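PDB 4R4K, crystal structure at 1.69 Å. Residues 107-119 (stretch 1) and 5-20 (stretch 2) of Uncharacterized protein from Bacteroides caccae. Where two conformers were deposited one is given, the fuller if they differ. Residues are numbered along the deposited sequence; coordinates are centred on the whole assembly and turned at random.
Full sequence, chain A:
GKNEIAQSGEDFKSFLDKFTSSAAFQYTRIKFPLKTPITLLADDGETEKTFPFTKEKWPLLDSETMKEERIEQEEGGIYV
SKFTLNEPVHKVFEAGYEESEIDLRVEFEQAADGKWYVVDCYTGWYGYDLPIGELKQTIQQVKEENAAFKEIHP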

# COMPACT_ATOMS: atom_id res chain seq x y z
N GLU A 107 -6.01 -1.15 2.19
CA GLU A 107 -7.29 -1.15 2.88
C GLU A 107 -7.32 -0.01 3.88
O GLU A 107 -6.43 0.10 4.74
CB GLU A 107 -7.51 -2.48 3.61
CG GLU A 107 -8.85 -2.56 4.31
CD GLU A 107 -9.12 -3.92 4.92
OE1 GLU A 107 -8.16 -4.65 5.22
OE2 GLU A 107 -10.30 -4.25 5.13
N PHE A 108 -8.34 0.84 3.76
CA PHE A 108 -8.53 2.02 4.58
C PHE A 108 -9.80 1.86 5.41
O PHE A 108 -10.81 1.35 4.92
CB PHE A 108 -8.76 3.26 3.74
CG PHE A 108 -7.64 3.60 2.82
CD1 PHE A 108 -6.59 4.43 3.24
CD2 PHE A 108 -7.65 3.14 1.53
CE1 PHE A 108 -5.59 4.76 2.36
CE2 PHE A 108 -6.65 3.46 0.65
CZ PHE A 108 -5.62 4.28 1.06
N GLU A 109 -9.72 2.25 6.68
CA GLU A 109 -10.89 2.21 7.54
C GLU A 109 -10.96 3.50 8.33
O GLU A 109 -9.92 4.03 8.78
CB GLU A 109 -10.83 0.99 8.47
CG GLU A 109 -11.00 -0.31 7.72
CD GLU A 109 -11.15 -1.53 8.62
OE1 GLU A 109 -10.78 -1.45 9.81
OE2 GLU A 109 -11.63 -2.56 8.11
N GLN A 110 -12.18 4.01 8.48
CA GLN A 110 -12.40 5.16 9.29
C GLN A 110 -12.69 4.64 10.69
O GLN A 110 -13.67 3.91 10.92
CB GLN A 110 -13.55 6.01 8.77
CG GLN A 110 -13.57 7.37 9.43
CD GLN A 110 -14.88 8.09 9.25
OE1 GLN A 110 -15.91 7.55 9.58
NE2 GLN A 110 -14.84 9.30 8.74
N ALA A 111 -11.80 5.01 11.61
CA ALA A 111 -11.84 4.49 12.97
C ALA A 111 -12.91 5.19 13.82
O ALA A 111 -13.54 6.16 13.37
CB ALA A 111 -10.49 4.67 13.61
N ALA A 112 -13.13 4.68 15.03
CA ALA A 112 -14.15 5.23 15.93
C ALA A 112 -13.94 6.72 16.25
O ALA A 112 -14.91 7.44 16.43
CB ALA A 112 -14.24 4.42 17.22
N ASP A 113 -12.68 7.16 16.23
CA ASP A 113 -12.35 8.59 16.37
C ASP A 113 -12.67 9.47 15.13
O ASP A 113 -12.56 10.69 15.21
CB ASP A 113 -10.89 8.77 16.78
CG ASP A 113 -9.89 8.26 15.74
OD1 ASP A 113 -10.31 7.88 14.63
OD2 ASP A 113 -8.68 8.25 16.02
N GLY A 114 -13.12 8.88 14.02
CA GLY A 114 -13.47 9.63 12.79
C GLY A 114 -12.30 9.85 11.85
O GLY A 114 -12.44 10.47 10.78
N LYS A 115 -11.14 9.31 12.22
CA LYS A 115 -9.94 9.46 11.39
C LYS A 115 -9.77 8.24 10.50
O LYS A 115 -10.06 7.12 10.89
CB LYS A 115 -8.71 9.64 12.26
CG LYS A 115 -8.70 10.92 13.08
CD LYS A 115 -7.42 11.01 13.91
CE LYS A 115 -7.33 12.30 14.67
NZ LYS A 115 -6.08 12.34 15.49
N TRP A 116 -9.24 8.47 9.30
CA TRP A 116 -8.91 7.39 8.38
C TRP A 116 -7.52 6.84 8.65
O TRP A 116 -6.58 7.61 8.92
CB TRP A 116 -9.01 7.86 6.95
CG TRP A 116 -10.41 8.08 6.49
CD1 TRP A 116 -11.08 9.26 6.46
CD2 TRP A 116 -11.29 7.10 5.93
NE1 TRP A 116 -12.33 9.07 5.94
CE2 TRP A 116 -12.49 7.76 5.59
CE3 TRP A 116 -11.19 5.73 5.69
CZ2 TRP A 116 -13.59 7.10 5.04
CZ3 TRP A 116 -12.27 5.08 5.12
CH2 TRP A 116 -13.45 5.76 4.80
N TYR A 117 -7.40 5.53 8.56
CA TYR A 117 -6.14 4.83 8.66
C TYR A 117 -6.04 3.74 7.61
O TYR A 117 -7.05 3.15 7.20
CB TYR A 117 -6.02 4.13 10.01
CG TYR A 117 -5.99 5.03 11.17
CD1 TYR A 117 -7.17 5.44 11.73
CD2 TYR A 117 -4.80 5.46 11.73
CE1 TYR A 117 -7.15 6.28 12.81
CE2 TYR A 117 -4.77 6.32 12.81
CZ TYR A 117 -5.97 6.70 13.35
OH TYR A 117 -5.98 7.56 14.40
N VAL A 118 -4.80 3.46 7.23
CA VAL A 118 -4.50 2.23 6.52
C VAL A 118 -4.38 1.12 7.55
O VAL A 118 -3.66 1.28 8.53
CB VAL A 118 -3.19 2.35 5.73
CG1 VAL A 118 -2.77 0.98 5.20
CG2 VAL A 118 -3.39 3.33 4.59
N VAL A 119 -5.15 0.06 7.35
CA VAL A 119 -5.11 -1.10 8.25
C VAL A 119 -4.51 -2.35 7.64
O VAL A 119 -4.14 -3.28 8.37
CB VAL A 119 -6.49 -1.43 8.83
CG1 VAL A 119 -7.01 -0.25 9.66
CG2 VAL A 119 -7.48 -1.83 7.75
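Stretch 2 5-20: IAQSGEDFKSFLDKFT

Stretch 2 (Ile 5 to Thr 20) lies across the β-hairpin of stretch 1, an irregular N-terminal segment, turned at Gln 7 and at Gly 9 with its positive phi, leading into a helix that begins at Phe 12. Glu 10 is the polar hub. Glu 10 N donates to Gly 114 O (2.9 Å), Glu 10 O accepts from Trp 116 NE1 (2.9 Å), and Glu 10 OE1 accepts from Trp 116 N (3.0 Å), so backbone and side chain together hold the end of the turn and the start of the second strand. Two residues before Glu 10, Ser 8 O accepts from Gln 110 NE2 (3.1 Å), and a water donates to both Ser 8 O (3.0 Å) and Gln 110 OE1 (2.6 Å). Here the backbones come close, with Gly 114 CA 4.2 Å from Gly 9 CA; a CB on Gly 9 would clash with Gln 110 NE2 and Gly 114 O. Asp 11 then caps the helix, Asp 11 OD2 accepting from Ser 14 N (3.0 Å). The helix runs at 64° to strand 116-119 and 123° to strand 107-110. Phe 12 (chi1 t) turns its ring edge to the faces of both Trp 116 (Phe 12 CD1 to Trp 116 CD2, 3.6 Å) and Phe 108 (Phe 12 CE1 to Phe 108 CG, 3.7 Å). Trp 116 CB sits over the Phe 15 ring, 3.4 Å from its centroid. One turn on, Phe 19 CZ meets Val 118 CG2 at 3.5 Å.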

# COMPACT_ATOMS: atom_id res chain seq x y z
N ILE A 5 -20.30 8.21 0.54
CA ILE A 5 -19.67 9.28 1.33
C ILE A 5 -20.10 9.30 2.83
O ILE A 5 -21.30 9.32 3.18
CB ILE A 5 -19.86 10.67 0.68
CG1 ILE A 5 -18.92 11.72 1.31
CG2 ILE A 5 -21.31 11.11 0.79
CD1 ILE A 5 -18.87 13.03 0.55
N ALA A 6 -19.09 9.34 3.69
CA ALA A 6 -19.31 9.37 5.13
C ALA A 6 -20.07 10.64 5.55
O ALA A 6 -19.84 11.73 5.03
CB ALA A 6 -17.97 9.30 5.87
N GLN A 7 -20.98 10.47 6.50
CA GLN A 7 -21.80 11.59 6.99
C GLN A 7 -21.17 12.25 8.22
O GLN A 7 -21.62 13.30 8.66
CB GLN A 7 -23.20 11.12 7.34
CG GLN A 7 -23.90 10.39 6.19
CD GLN A 7 -24.16 11.32 5.02
OE1 GLN A 7 -24.66 12.42 5.19
NE2 GLN A 7 -23.79 10.88 3.81
N SER A 8 -20.13 11.62 8.76
CA SER A 8 -19.38 12.17 9.87
C SER A 8 -17.89 11.85 9.79
O SER A 8 -17.42 10.95 9.06
CB SER A 8 -19.91 11.67 11.22
OG SER A 8 -19.80 10.28 11.32
N GLY A 9 -17.14 12.61 10.57
CA GLY A 9 -15.71 12.43 10.64
C GLY A 9 -15.00 12.95 9.40
O GLY A 9 -15.53 13.78 8.63
N GLU A 10 -13.78 12.48 9.21
CA GLU A 10 -12.95 12.96 8.11
C GLU A 10 -13.48 12.58 6.74
O GLU A 10 -13.86 11.45 6.51
CB GLU A 10 -11.54 12.38 8.21
CG GLU A 10 -10.65 13.08 9.19
CD GLU A 10 -9.26 12.49 9.28
OE1 GLU A 10 -8.98 11.43 8.65
OE2 GLU A 10 -8.49 13.11 10.03
N ASP A 11 -13.46 13.54 5.81
CA ASP A 11 -13.75 13.29 4.40
C ASP A 11 -12.59 12.46 3.79
O ASP A 11 -11.41 12.82 3.92
CB ASP A 11 -13.89 14.60 3.64
CG ASP A 11 -14.10 14.39 2.16
OD1 ASP A 11 -15.22 14.02 1.78
OD2 ASP A 11 -13.14 14.55 1.37
N PHE A 12 -12.92 11.37 3.13
CA PHE A 12 -11.86 10.47 2.62
C PHE A 12 -10.94 11.11 1.59
O PHE A 12 -9.70 10.97 1.69
CB PHE A 12 -12.43 9.20 2.00
CG PHE A 12 -11.37 8.25 1.49
CD1 PHE A 12 -10.65 7.49 2.38
CD2 PHE A 12 -11.03 8.19 0.15
CE1 PHE A 12 -9.64 6.65 1.96
CE2 PHE A 12 -10.02 7.34 -0.30
CZ PHE A 12 -9.34 6.54 0.62
N LYS A 13 -11.49 11.80 0.59
CA LYS A 13 -10.65 12.40 -0.46
C LYS A 13 -9.69 13.44 0.11
O LYS A 13 -8.51 13.51 -0.30
CB LYS A 13 -11.49 13.04 -1.57
CG LYS A 13 -12.03 12.02 -2.55
CD LYS A 13 -12.82 12.67 -3.69
N SER A 14 -10.18 14.23 1.06
CA SER A 14 -9.34 15.22 1.73
C SER A 14 -8.24 14.55 2.55
O SER A 14 -7.08 14.96 2.50
CB SER A 14 -10.20 16.13 2.62
OG SER A 14 -9.38 17.13 3.19
N PHE A 15 -8.60 13.52 3.30
CA PHE A 15 -7.61 12.69 3.98
C PHE A 15 -6.53 12.14 3.03
O PHE A 15 -5.34 12.18 3.33
CB PHE A 15 -8.29 11.52 4.71
CG PHE A 15 -7.40 10.32 4.89
CD1 PHE A 15 -6.45 10.27 5.91
CD2 PHE A 15 -7.50 9.24 4.01
CE1 PHE A 15 -5.64 9.14 6.07
CE2 PHE A 15 -6.66 8.14 4.14
CZ PHE A 15 -5.74 8.08 5.19
N LEU A 16 -6.97 11.57 1.91
CA LEU A 16 -6.04 10.90 1.02
C LEU A 16 -5.04 11.89 0.43
O LEU A 16 -3.85 11.58 0.31
CB LEU A 16 -6.80 10.16 -0.06
CG LEU A 16 -5.95 9.25 -0.93
CD1 LEU A 16 -5.30 8.15 -0.11
CD2 LEU A 16 -6.81 8.68 -2.04
N ASP A 17 -5.52 13.09 0.13
CA ASP A 17 -4.63 14.15 -0.34
C ASP A 17 -3.58 14.52 0.71
O ASP A 17 -2.40 14.70 0.38
CB ASP A 17 -5.44 15.37 -0.80
CG ASP A 17 -6.11 15.14 -2.16
OD1 ASP A 17 -5.74 14.17 -2.86
OD2 ASP A 17 -6.98 15.95 -2.54
N LYS A 18 -3.97 14.62 1.97
CA LYS A 18 -2.98 14.88 3.00
C LYS A 18 -2.01 13.70 3.20
O LYS A 18 -0.81 13.88 3.39
CB LYS A 18 -3.65 15.31 4.30
CG LYS A 18 -2.64 15.94 5.25
CD LYS A 18 -3.27 16.37 6.55
CE LYS A 18 -2.26 17.09 7.41
NZ LYS A 18 -2.81 17.50 8.73
N PHE A 19 -2.56 12.49 3.20
CA PHE A 19 -1.81 11.25 3.38
C PHE A 19 -0.69 11.15 2.35
O PHE A 19 0.47 10.82 2.69
CB PHE A 19 -2.80 10.10 3.22
CG PHE A 19 -2.24 8.71 3.47
CD1 PHE A 19 -2.24 8.14 4.75
CD2 PHE A 19 -1.78 7.93 2.41
CE1 PHE A 19 -1.76 6.85 4.96
CE2 PHE A 19 -1.34 6.64 2.62
CZ PHE A 19 -1.31 6.11 3.90
N THR A 20 -1.01 11.45 1.09
CA THR A 20 -0.04 11.27 0.01
C THR A 20 0.91 12.47 -0.11
O THR A 20 1.90 12.38 -0.83
CB THR A 20 -0.71 11.03 -1.36
OG1 THR A 20 -1.63 12.09 -1.64
CG2 THR A 20 -1.43 9.72 -1.35
O HOH W 1 -18.42 8.19 9.77